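PDB 1VBF: protein-L-isoaspartate(D-aspartate) O-methyltransferase from Sulfolobus tokodaii, which methylates L-isoaspartyl residues of proteins with S-adenosyl-L-methionine, probably as a step in protein repair, and assembles as a hexamer with trimeric coiled coils and inter-subunit disulfides. Local coordinates for the interface of chains A and B. Coordinates in Å, arbitrary orientation; residue numbers count along the deposited sequence, not the author numbering. Chains: chain A/B, 231aa long hypothetical protein-L-isoaspartate O-methyltransferase.

The interface of chains A and B. Residues chain A 147, 149, 152, 181, 183; chain B 127, 150, 199-200.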
# COMPACT_ATOMS: atom_id res chain seq x y z
N LEU A 147 -12.17 -21.58 -13.87
CA LEU A 147 -13.15 -22.05 -14.83
C LEU A 147 -14.20 -22.68 -13.93
O LEU A 147 -13.86 -23.48 -13.07
CB LEU A 147 -12.53 -23.16 -15.67
CG LEU A 147 -12.83 -23.28 -17.16
CD1 LEU A 147 -12.61 -24.74 -17.51
CD2 LEU A 147 -14.25 -22.81 -17.51
N CYS A 149 -16.35 -25.28 -12.89
CA CYS A 149 -16.45 -26.72 -13.10
C CYS A 149 -17.84 -27.28 -13.39
O CYS A 149 -18.05 -27.92 -14.41
CB CYS A 149 -15.84 -27.39 -11.88
SG CYS A 149 -15.57 -29.20 -11.83
N TYR A 152 -19.32 -26.04 -16.67
CA TYR A 152 -18.48 -26.60 -17.74
C TYR A 152 -18.76 -28.10 -17.95
O TYR A 152 -18.78 -28.58 -19.08
CB TYR A 152 -17.01 -26.42 -17.41
CG TYR A 152 -16.08 -26.97 -18.47
CD1 TYR A 152 -15.92 -26.30 -19.69
CD2 TYR A 152 -15.38 -28.16 -18.27
CE1 TYR A 152 -15.09 -26.80 -20.68
CE2 TYR A 152 -14.55 -28.67 -19.25
CZ TYR A 152 -14.40 -27.98 -20.46
OH TYR A 152 -13.58 -28.47 -21.46
N ASN A 181 -10.94 -32.11 -21.21
CA ASN A 181 -10.27 -31.38 -20.14
C ASN A 181 -9.22 -30.41 -20.66
O ASN A 181 -8.27 -30.08 -19.96
CB ASN A 181 -9.63 -32.34 -19.14
CG ASN A 181 -10.64 -32.94 -18.18
OD1 ASN A 181 -10.46 -34.06 -17.69
ND2 ASN A 181 -11.71 -32.21 -17.90
N PRO A 183 -10.14 -27.22 -22.65
CA PRO A 183 -11.01 -26.23 -23.27
C PRO A 183 -10.20 -25.16 -23.96
O PRO A 183 -9.04 -24.93 -23.61
CB PRO A 183 -11.77 -25.63 -22.07
CG PRO A 183 -11.52 -26.59 -20.95
CD PRO A 183 -10.16 -27.11 -21.19
N LEU B 127 -7.80 -32.48 -11.35
CA LEU B 127 -8.78 -33.40 -11.88
C LEU B 127 -9.01 -34.53 -10.89
O LEU B 127 -9.93 -35.35 -11.04
CB LEU B 127 -8.28 -33.99 -13.20
CG LEU B 127 -7.94 -32.91 -14.23
CD1 LEU B 127 -7.24 -33.51 -15.43
CD2 LEU B 127 -9.23 -32.19 -14.63
N LYS B 150 -13.45 -31.72 -8.78
CA LYS B 150 -13.27 -33.13 -9.10
C LYS B 150 -13.03 -33.97 -7.83
O LYS B 150 -13.71 -34.97 -7.60
CB LYS B 150 -12.11 -33.33 -10.08
CG LYS B 150 -12.35 -32.72 -11.42
CD LYS B 150 -13.65 -33.22 -12.02
CE LYS B 150 -13.84 -32.65 -13.41
NZ LYS B 150 -15.03 -33.20 -14.11
N LEU B 199 -6.15 -27.20 -14.71
CA LEU B 199 -7.42 -26.75 -15.24
C LEU B 199 -8.20 -25.86 -14.26
O LEU B 199 -8.65 -24.78 -14.63
CB LEU B 199 -8.28 -27.96 -15.62
CG LEU B 199 -9.12 -27.94 -16.90
CD1 LEU B 199 -10.29 -28.87 -16.72
CD2 LEU B 199 -9.63 -26.55 -17.20
N TYR B 200 -8.36 -26.33 -13.03
CA TYR B 200 -9.11 -25.57 -12.02
C TYR B 200 -8.18 -24.86 -11.05
O TYR B 200 -8.52 -24.65 -9.89
CB TYR B 200 -10.08 -26.49 -11.29
CG TYR B 200 -11.10 -27.10 -12.23
CD1 TYR B 200 -12.18 -26.35 -12.70
CD2 TYR B 200 -10.94 -28.39 -12.73
CE1 TYR B 200 -13.07 -26.87 -13.65
CE2 TYR B 200 -11.82 -28.91 -13.69
CZ TYR B 200 -12.87 -28.15 -14.15
OH TYR B 200 -13.72 -28.63 -15.12
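A:Cys149 and B:Tyr200 meet at the apolar centre, where the cysteine side chain, at the start of helix 149-153, lies over the CE1-CZ margin of the tyrosine ring. The ring carbon CE1 of B:Tyr200 packs on CB of A:Cys149 at 3.3 Å. The cysteine torsion, with SG anti to the backbone N (chi1 -172°), carries the sulfur over one face of the B:Tyr200 ring near its phenol end, 3.7 Å from CZ. The phenol oxygen OH of B:Tyr200 touches CD2 of A:Tyr152 at 3.6 Å, the two side chains crossing at about a right angle. Beside them, CD2 of B:Leu199 meets CD1 of A:Leu147 at 3.5 Å; the same CD2 also meets CD of A:Pro183 at 4.1 Å, from roughly a right angle to the A:Leu147 contact. A:Leu147 also caps a face of the A:Tyr152 ring within its own chain, and its carbonyl O lies in plane at the edge of B:Tyr200. An alanine in place of B:Tyr200 would probably open a gap over CB and SG of A:Cys149 and remove the phenol oxygen that touches A:Tyr152. Toward the polar rim, the amide of A:Asn181 reaches tip to tip toward B:Leu127, OD1 lying 3.8 Å from CD2 of the leucine, while ND2 lies 3.8 Å from CD1 of B:Leu199; both are van der Waals contacts. As a worked example of oligomerization, this patch and its two-fold twin join two subunits of the hexamer around a cysteine known to form an interchain disulfide, and are likely to contribute to the thermostability that oligomerization gives the protein.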